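Transcriptional regulator (Aquifex aeolicus, PDB 2EH3) probably binds DNA through a helix-turn-helix domain and regulates transcription as a member of the TetR/AcrR family. Local coordinates at residues K18-T23 / K44-L49. Residues are numbered along the deposited sequence; the frame is centred on the assembly and turned at random.
Sequences KGYQGT and KSKEEL
With its CG anti to the backbone N (chi1 175°), the Y20 ring reaches the first turn of helix 46-67, and K46, whose chain bends at chi3 (112°), lays CE and NZ over one face of that ring. K46 CE lies 3.6 Å from the centroid of the Y20 ring, a CH-pi contact almost above its middle. K46 NZ follows at 4.4 Å from the same centroid, in cation-pi geometry 12° off the ring normal. From this position over the ring, NZ donates twice to the type I turn Y20-T23, to Y20 O at 2.8 Å and to T23 O at 2.7 Å. Y20 O is thus gripped by two donors from opposite faces of its plane, the second being T23 N, which closes the turn. At the far end of the ring, Y20 OH sits 3.2 Å from E47 N, but the angle is too poor for a hydrogen bond. The carboxylate of E47, apart from this, forms a salt bridge with K103, while F15 and F104 meet the Y20 ring edge-to-face. An alanine at K46 would probably leave T23 O without this charged donor and uncover one face of the tyrosine ring. The contact ties the loop between helices 3-18 and 25-32, just ahead of the predicted helix-turn-helix motif, to the first turn of helix 46-67, where S45, at the N-cap, accepts a hydrogen bond at OG from E48 N. Two carbonyl oxygens and an aromatic face meet one ammonium, an environment likely to favour its protonated form.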
ATOM      1  N   LYS A  18      -0.757  15.832 -10.953  1.00 12.49           N
ATOM      2  CA  LYS A  18      -0.800  16.650  -9.754  1.00 13.94           C
ATOM      3  C   LYS A  18      -1.889  16.393  -8.736  1.00 11.83           C
ATOM      4  O   LYS A  18      -2.137  17.219  -7.852  1.00 12.39           O
ATOM      5  CB  LYS A  18      -0.778  18.112 -10.173  1.00 14.83           C
ATOM      6  CG  LYS A  18      -2.033  18.537 -10.884  1.00 12.36           C
ATOM      7  CD  LYS A  18      -1.665  19.558 -11.925  1.00 16.21           C
ATOM      8  CE  LYS A  18      -2.892  20.287 -12.447  1.00 15.74           C
ATOM      9  NZ  LYS A  18      -3.477  21.149 -11.411  1.00 18.70           N
ATOM     10  N   GLY A  19      -2.535  15.233  -8.854  1.00 10.53           N
ATOM     11  CA  GLY A  19      -3.544  14.850  -7.879  1.00 10.18           C
ATOM     12  C   GLY A  19      -4.962  15.328  -8.112  1.00 11.34           C
ATOM     13  O   GLY A  19      -5.191  16.307  -8.808  1.00 12.61           O
ATOM     14  N   TYR A  20      -5.913  14.614  -7.514  1.00 10.57           N
ATOM     15  CA  TYR A  20      -7.332  14.949  -7.607  1.00 11.19           C
ATOM     16  C   TYR A  20      -7.654  16.285  -6.916  1.00 11.88           C
ATOM     17  O   TYR A  20      -8.261  17.163  -7.525  1.00 11.85           O
ATOM     18  CB  TYR A  20      -8.156  13.837  -6.958  1.00 10.89           C
ATOM     19  CG  TYR A  20      -9.628  14.137  -6.885  1.00 10.93           C
ATOM     20  CD1 TYR A  20     -10.476  13.883  -7.987  1.00 11.06           C
ATOM     21  CD2 TYR A  20     -10.194  14.625  -5.712  1.00 11.11           C
ATOM     22  CE1 TYR A  20     -11.850  14.095  -7.902  1.00 11.73           C
ATOM     23  CE2 TYR A  20     -11.559  14.850  -5.626  1.00 13.65           C
ATOM     24  CZ  TYR A  20     -12.377  14.577  -6.714  1.00 12.54           C
ATOM     25  OH  TYR A  20     -13.735  14.760  -6.586  1.00 14.79           O
ATOM     26  N   GLN A  21      -7.225  16.453  -5.666  1.00 14.09           N
ATOM     27  CA  GLN A  21      -7.501  17.694  -4.944  1.00 15.90           C
ATOM     28  C   GLN A  21      -6.880  18.916  -5.608  1.00 15.72           C
ATOM     29  O   GLN A  21      -7.472  20.010  -5.603  1.00 17.99           O
ATOM     30  CB  GLN A  21      -6.998  17.606  -3.497  1.00 18.21           C
ATOM     31  CG  GLN A  21      -7.638  16.493  -2.652  1.00 25.03           C
ATOM     32  CD  GLN A  21      -9.150  16.652  -2.421  1.00 30.22           C
ATOM     33  OE1 GLN A  21      -9.810  15.734  -1.916  1.00 34.05           O
ATOM     34  NE2 GLN A  21      -9.695  17.806  -2.778  1.00 32.31           N
ATOM     35  N   GLY A  22      -5.706  18.727  -6.198  1.00 15.06           N
ATOM     36  CA  GLY A  22      -4.994  19.813  -6.847  1.00 16.73           C
ATOM     37  C   GLY A  22      -5.334  20.087  -8.300  1.00 16.07           C
ATOM     38  O   GLY A  22      -4.634  20.866  -8.950  1.00 17.28           O
ATOM     39  N   THR A  23      -6.398  19.459  -8.801  1.00 14.07           N
ATOM     40  CA  THR A  23      -6.839  19.666 -10.182  1.00 13.18           C
ATOM     41  C   THR A  23      -8.283  20.106 -10.163  1.00 12.76           C
ATOM     42  O   THR A  23      -9.107  19.488  -9.513  1.00 14.91           O
ATOM     43  CB  THR A  23      -6.700  18.377 -11.004  1.00 11.04           C
ATOM     44  OG1 THR A  23      -5.313  18.034 -11.041  1.00 13.16           O
ATOM     45  CG2 THR A  23      -7.201  18.575 -12.422  1.00 13.00           C
ATOM     46  N   LYS A  44     -21.750  15.136 -13.359  1.00 19.38           N
ATOM     47  CA  LYS A  44     -22.370  16.148 -12.533  1.00 20.71           C
ATOM     48  C   LYS A  44     -21.403  16.793 -11.543  1.00 20.17           C
ATOM     49  O   LYS A  44     -21.648  17.906 -11.053  1.00 21.20           O
ATOM     50  CB  LYS A  44     -23.599  15.561 -11.833  1.00 25.25           C
ATOM     51  CG  LYS A  44     -24.696  15.179 -12.839  1.00 29.20           C
ATOM     52  CD  LYS A  44     -25.098  16.397 -13.687  1.00 31.33           C
ATOM     53  CE  LYS A  44     -25.918  16.020 -14.919  1.00 33.55           C
ATOM     54  NZ  LYS A  44     -25.065  15.616 -16.080  1.00 32.70           N
ATOM     55  N   SER A  45     -20.265  16.137 -11.320  1.00 18.34           N
ATOM     56  CA  SER A  45     -19.280  16.634 -10.379  1.00 17.08           C
ATOM     57  C   SER A  45     -17.905  16.014 -10.599  1.00 15.89           C
ATOM     58  O   SER A  45     -17.754  15.028 -11.314  1.00 15.04           O
ATOM     59  CB  SER A  45     -19.714  16.281  -8.963  1.00 17.50           C
ATOM     60  OG  SER A  45     -19.756  14.869  -8.840  1.00 17.73           O
ATOM     61  N   LYS A  46     -16.909  16.615  -9.957  1.00 16.15           N
ATOM     62  CA  LYS A  46     -15.546  16.122 -10.010  1.00 16.08           C
ATOM     63  C   LYS A  46     -15.560  14.707  -9.384  1.00 14.53           C
ATOM     64  O   LYS A  46     -14.825  13.819  -9.810  1.00 13.92           O
ATOM     65  CB  LYS A  46     -14.651  17.056  -9.200  1.00 17.14           C
ATOM     66  CG  LYS A  46     -13.261  17.190  -9.702  1.00 18.15           C
ATOM     67  CD  LYS A  46     -12.532  18.285  -8.928  1.00 20.79           C
ATOM     68  CE  LYS A  46     -11.443  17.676  -8.079  1.00 16.62           C
ATOM     69  NZ  LYS A  46     -10.617  18.695  -7.370  1.00 14.77           N
ATOM     70  N   GLU A  47     -16.386  14.517  -8.353  1.00 14.41           N
ATOM     71  CA  GLU A  47     -16.510  13.225  -7.672  1.00 14.98           C
ATOM     72  C   GLU A  47     -17.003  12.136  -8.633  1.00 15.17           C
ATOM     73  O   GLU A  47     -16.459  11.009  -8.639  1.00 14.43           O
ATOM     74  CB  GLU A  47     -17.462  13.351  -6.466  1.00 16.98           C
ATOM     75  CG  GLU A  47     -17.736  12.020  -5.741  1.00 20.84           C
ATOM     76  CD  GLU A  47     -18.407  12.219  -4.382  1.00 23.21           C
ATOM     77  OE1 GLU A  47     -18.676  13.375  -4.011  1.00 27.46           O
ATOM     78  OE2 GLU A  47     -18.661  11.220  -3.676  1.00 25.35           O
ATOM     79  N   GLU A  48     -18.017  12.461  -9.444  1.00 14.87           N
ATOM     80  CA  GLU A  48     -18.525  11.491 -10.420  1.00 16.04           C
ATOM     81  C   GLU A  48     -17.422  11.145 -11.401  1.00 14.10           C
ATOM     82  O   GLU A  48     -17.287   9.996 -11.821  1.00 14.43           O
ATOM     83  CB  GLU A  48     -19.719  12.023 -11.232  1.00 17.33           C
ATOM     84  CG  GLU A  48     -21.063  11.976 -10.553  1.00 24.32           C
ATOM     85  CD  GLU A  48     -22.252  12.164 -11.509  1.00 27.27           C
ATOM     86  OE1 GLU A  48     -23.394  12.184 -10.993  1.00 31.70           O
ATOM     87  OE2 GLU A  48     -22.064  12.290 -12.749  1.00 26.80           O
ATOM     88  N   LEU A  49     -16.643  12.157 -11.793  1.00 12.64           N
ATOM     89  CA  LEU A  49     -15.556  11.944 -12.729  1.00 12.41           C
ATOM     90  C   LEU A  49     -14.489  10.956 -12.255  1.00 12.60           C
ATOM     91  O   LEU A  49     -14.134  10.044 -12.984  1.00 12.69           O
ATOM     92  CB  LEU A  49     -14.900  13.295 -13.071  1.00 10.19           C
ATOM     93  CG  LEU A  49     -13.564  13.263 -13.817  1.00 11.99           C
ATOM     94  CD1 LEU A  49     -13.747  12.775 -15.283  1.00 13.99           C
ATOM     95  CD2 LEU A  49     -12.998  14.686 -13.801  1.00 11.91           C
TER